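Local coordinates for putative periplasmic or exported protein (Salmonella enterica subsp. enterica serovar Typhimurium, PDB 4GQZ), which forms a V-shaped dimer and probably binds copper in the periplasm, contributing to copper resistance, at residues E21-V24 with D25-Q29; T30-S33 with R34-Y38. All coordinates share one frame; numbering follows the deposited sequence.

Contact 1: E21-V24 with D25-Q29; sequences EQIV and DTIDQ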
loop_
_atom_site.group_PDB
_atom_site.type_symbol
_atom_site.label_atom_id
_atom_site.label_comp_id
_atom_site.label_asym_id
_atom_site.label_seq_id
_atom_site.Cartn_x
_atom_site.Cartn_y
_atom_site.Cartn_z
ATOM N N GLU B 21 -4.825 1.853 1.895
ATOM C CA GLU B 21 -6.011 2.023 1.054
ATOM C C GLU B 21 -7.289 2.206 1.874
ATOM O O GLU B 21 -8.129 3.054 1.553
ATOM C CB GLU B 21 -6.200 0.840 0.101
ATOM C CG GLU B 21 -5.148 0.736 -0.988
ATOM C CD GLU B 21 -5.632 -0.040 -2.210
ATOM O OE1 GLU B 21 -6.825 -0.443 -2.258
ATOM O OE2 GLU B 21 -4.806 -0.241 -3.140
ATOM N N GLN B 22 -7.448 1.389 2.911
ATOM C CA GLN B 22 -8.596 1.514 3.799
ATOM C C GLN B 22 -8.594 2.868 4.500
ATOM O O GLN B 22 -9.652 3.443 4.737
ATOM C CB GLN B 22 -8.622 0.369 4.828
ATOM C CG GLN B 22 -8.744 -1.021 4.200
ATOM C CD GLN B 22 -8.554 -2.167 5.203
ATOM O OE1 GLN B 22 -7.835 -2.041 6.197
ATOM N NE2 GLN B 22 -9.208 -3.291 4.937
ATOM N N ILE B 23 -7.415 3.388 4.826
ATOM C CA ILE B 23 -7.346 4.709 5.474
ATOM C C ILE B 23 -7.789 5.800 4.500
ATOM O O ILE B 23 -8.637 6.634 4.829
ATOM C CB ILE B 23 -5.928 5.053 5.954
ATOM C CG1 ILE B 23 -5.486 4.095 7.060
ATOM C CG2 ILE B 23 -5.861 6.488 6.463
ATOM C CD1 ILE B 23 -4.029 4.274 7.461
ATOM N N VAL B 24 -7.188 5.806 3.310
ATOM C CA VAL B 24 -7.552 6.761 2.264
ATOM C C VAL B 24 -9.035 6.678 1.932
ATOM O O VAL B 24 -9.741 7.714 1.951
ATOM C CB VAL B 24 -6.670 6.566 1.017
ATOM C CG1 VAL B 24 -7.175 7.407 -0.151
ATOM C CG2 VAL B 24 -5.227 6.927 1.355
ATOM N N ASP B 25 -9.528 5.462 1.664
ATOM C CA ASP B 25 -10.958 5.256 1.409
ATOM C C ASP B 25 -11.827 5.789 2.554
ATOM O O ASP B 25 -12.851 6.426 2.321
ATOM C CB ASP B 25 -11.280 3.768 1.223
ATOM C CG ASP B 25 -10.691 3.190 -0.044
ATOM O OD1 ASP B 25 -10.225 3.972 -0.896
ATOM O OD2 ASP B 25 -10.691 1.943 -0.182
ATOM N N THR B 26 -11.431 5.509 3.791
ATOM C CA THR B 26 -12.246 5.915 4.939
ATOM C C THR B 26 -12.352 7.432 4.994
ATOM O O THR B 26 -13.443 7.999 5.198
ATOM C CB THR B 26 -11.644 5.407 6.273
ATOM O OG1 THR B 26 -11.536 3.969 6.243
ATOM C CG2 THR B 26 -12.505 5.833 7.443
ATOM N N ILE B 27 -11.220 8.098 4.796
ATOM C CA ILE B 27 -11.198 9.552 4.911
ATOM C C ILE B 27 -11.951 10.209 3.763
ATOM O O ILE B 27 -12.798 11.089 3.978
ATOM C CB ILE B 27 -9.762 10.089 4.982
ATOM C CG1 ILE B 27 -9.050 9.562 6.231
ATOM C CG2 ILE B 27 -9.756 11.607 5.046
ATOM C CD1 ILE B 27 -7.636 10.105 6.378
ATOM N N ASP B 28 -11.658 9.791 2.539
ATOM C CA ASP B 28 -12.310 10.389 1.367
ATOM C C ASP B 28 -13.814 10.182 1.414
ATOM O O ASP B 28 -14.586 11.035 0.975
ATOM C CB ASP B 28 -11.741 9.773 0.089
ATOM C CG ASP B 28 -11.767 10.738 -1.105
ATOM O OD1 ASP B 28 -12.161 11.926 -0.960
ATOM O OD2 ASP B 28 -11.374 10.305 -2.204
ATOM N N GLN B 29 -14.242 9.050 1.964
ATOM C CA GLN B 29 -15.650 8.701 1.908
ATOM C C GLN B 29 -16.402 9.105 3.165
ATOM O O GLN B 29 -17.579 8.772 3.298
ATOM C CB GLN B 29 -15.821 7.201 1.649
ATOM C CG GLN B 29 -15.310 6.734 0.285
ATOM C CD GLN B 29 -15.343 5.225 0.145
ATOM O OE1 GLN B 29 -16.199 4.568 0.732
ATOM N NE2 GLN B 29 -14.411 4.667 -0.628
#
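Four successive i to i+4 backbone hydrogen bonds, together with one side-chain bond and one apolar pair, tie residues 21-24 to the turn 25-28 that follows in helix 20-28, which packs against strands 46-50, 63-68 and 120-125. Asp-25 N donates to Glu-21 O at 2.8 Å, and Asp-28 N to Val-24 O at 2.9 Å with an N-H...O angle of 173°. Gln-22 O is gripped twice. Thr-26 N reaches it from above the carbonyl plane, while Thr-26 OG1, set beside its own backbone N (chi1 -58°), also donates to Gln-22 O over a very short 2.5 Å. This is the familiar way in which a threonine inside an alpha-helix satisfies its hydroxyl on the preceding turn. On the buried side Ile-23 and Ile-27 run side by side, CG2 of Ile-23 lying 4.0 Å from CD1 of Ile-27. Leu-47 and Leu-49 of strand 46-50 receive this apolar ridge, and Pro-59 of the second subunit also packs on Ile-23. Asp-25 OD1 accepts from Trp-123 NE1, whereas the buried carboxylate of Asp-28 is held by Tyr-65 OH, Ser-67 OG, Asn-117 ND2 and His-81 NE2.

Contact 2: T30-S33 with R34-Y38; sequences TPQS and RPLPY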
loop_
_atom_site.group_PDB
_atom_site.type_symbol
_atom_site.label_atom_id
_atom_site.label_comp_id
_atom_site.label_asym_id
_atom_site.label_seq_id
_atom_site.Cartn_x
_atom_site.Cartn_y
_atom_site.Cartn_z
ATOM N N THR B 30 -15.743 9.819 4.076
ATOM C CA THR B 30 -16.403 10.174 5.336
ATOM C C THR B 30 -17.635 11.042 5.039
ATOM O O THR B 30 -17.559 12.012 4.279
ATOM C CB THR B 30 -15.448 10.827 6.378
ATOM O OG1 THR B 30 -16.157 11.074 7.603
ATOM C CG2 THR B 30 -14.919 12.142 5.880
ATOM N N PRO B 31 -18.789 10.657 5.596
ATOM C CA PRO B 31 -20.032 11.388 5.328
ATOM C C PRO B 31 -20.203 12.585 6.254
ATOM O O PRO B 31 -21.213 12.675 6.956
ATOM C CB PRO B 31 -21.105 10.349 5.643
ATOM C CG PRO B 31 -20.499 9.545 6.754
ATOM C CD PRO B 31 -19.022 9.457 6.421
ATOM N N GLN B 32 -19.225 13.478 6.266
ATOM C CA GLN B 32 -19.338 14.735 6.997
ATOM C C GLN B 32 -19.098 15.877 6.031
ATOM O O GLN B 32 -18.410 15.708 5.019
ATOM C CB GLN B 32 -18.272 14.836 8.084
ATOM C CG GLN B 32 -18.306 13.777 9.160
ATOM C CD GLN B 32 -17.018 13.785 9.949
ATOM O OE1 GLN B 32 -16.201 14.695 9.793
ATOM N NE2 GLN B 32 -16.816 12.773 10.786
ATOM N N SER B 33 -19.648 17.044 6.349
ATOM C CA SER B 33 -19.331 18.242 5.588
ATOM C C SER B 33 -17.868 18.579 5.823
ATOM O O SER B 33 -17.280 18.189 6.837
ATOM C CB SER B 33 -20.238 19.405 6.006
ATOM O OG SER B 33 -20.872 19.128 7.245
ATOM N N ARG B 34 -17.262 19.274 4.873
ATOM C CA ARG B 34 -15.883 19.702 5.042
ATOM C C ARG B 34 -15.891 21.113 5.651
ATOM O O ARG B 34 -16.837 21.879 5.439
ATOM C CB ARG B 34 -15.141 19.668 3.699
ATOM C CG ARG B 34 -15.210 18.317 2.945
ATOM C CD ARG B 34 -14.910 17.155 3.881
ATOM N NE ARG B 34 -14.326 15.963 3.245
ATOM C CZ ARG B 34 -14.935 14.784 3.165
ATOM N NH1 ARG B 34 -16.162 14.633 3.651
ATOM N NH2 ARG B 34 -14.308 13.745 2.614
ATOM N N PRO B 35 -14.844 21.466 6.415
ATOM C CA PRO B 35 -13.636 20.679 6.720
ATOM C C PRO B 35 -13.824 19.585 7.764
ATOM O O PRO B 35 -14.713 19.665 8.614
ATOM C CB PRO B 35 -12.675 21.726 7.289
ATOM C CG PRO B 35 -13.587 22.751 7.926
ATOM C CD PRO B 35 -14.778 22.825 6.992
ATOM N N LEU B 36 -12.962 18.570 7.687
ATOM C CA LEU B 36 -12.843 17.548 8.723
ATOM C C LEU B 36 -12.052 18.138 9.890
ATOM O O LEU B 36 -11.462 19.207 9.742
ATOM C CB LEU B 36 -12.111 16.338 8.141
ATOM C CG LEU B 36 -12.930 15.129 7.696
ATOM C CD1 LEU B 36 -14.250 15.515 7.080
ATOM C CD2 LEU B 36 -12.118 14.269 6.739
ATOM N N PRO B 37 -12.037 17.452 11.058
ATOM C CA PRO B 37 -11.284 17.962 12.214
ATOM C C PRO B 37 -9.767 17.998 12.025
ATOM O O PRO B 37 -9.099 18.784 12.689
ATOM C CB PRO B 37 -11.656 16.983 13.332
ATOM C CG PRO B 37 -12.996 16.477 12.954
ATOM C CD PRO B 37 -12.959 16.369 11.450
ATOM N N TYR B 38 -9.234 17.155 11.142
ATOM C CA TYR B 38 -7.800 17.135 10.848
ATOM C C TYR B 38 -7.672 17.347 9.346
ATOM O O TYR B 38 -8.663 17.225 8.620
ATOM C CB TYR B 38 -7.185 15.778 11.238
ATOM C CG TYR B 38 -7.916 14.625 10.601
ATOM C CD1 TYR B 38 -9.077 14.128 11.166
ATOM C CD2 TYR B 38 -7.462 14.053 9.416
ATOM C CE1 TYR B 38 -9.776 13.104 10.580
ATOM C CE2 TYR B 38 -8.152 13.020 8.822
ATOM C CZ TYR B 38 -9.312 12.551 9.410
ATOM O OH TYR B 38 -10.022 11.522 8.836
#
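The backbone of Thr-30 to Ser-33 and that of Arg-34 to Pro-37 run 110° apart, bending the loop between helix 20-28 and strand 39-42 so that Arg-34 can reach back to carbonyls passed earlier in the chain. An inverse gamma turn centred on Pro-31 shapes the first part, with a weak bond from Gln-32 N to Thr-30 O, and a cis peptide bond precedes Pro-35. Arg-34 NH1 donates to two backbone oxygens, Thr-30 O at 3.0 Å and Gln-32 O at 2.8 Å. Both acceptors lie at the guanidinium edge, close to its plane; the bond to Thr-30 O is the straighter, with an N-H...O angle of 157° against 136°. The side chain gets there by bending at chi2 (-47°), which folds its aliphatic part back beside the Ser-33 carbonyl group. Over one face of the guanidinium sits the methyl of Thr-30, its CG2 3.8 Å from Arg-34 CZ. Elsewhere on the group, NH2 donates to Leu-83 O, so the arginine also links this surface loop to the one containing Leu-83.

The Thr-30 methyl has a second neighbour in Leu-36, whose buried side chain meets it end to end. Gln-32, extended beyond CG, crosses Leu-36 at about a right angle and brings its amide oxygen against the leucine, with Gln-32 OE1 3.4 Å from Leu-36 CD1.

How the contacts relate
Followed from the N terminus, the chain first makes contact 1, whose bonds close single helical turns within helix 20-28, and then contact 2, which closes a short loop on the way to strand 39-42. The two lie in series, neither enclosing nor crossing the other, with centres about 12 Å apart. They nevertheless touch directly. Arg-34 NH2 makes a weak hydrogen bond to Asp-28 O at the C-terminal end of the helix, and Ile-27 receives Leu-36 and Tyr-38 on its side chain. The loop after the helix thus lies back against the last helical residues, joining helix, connecting loop and the approach to strand 39-42.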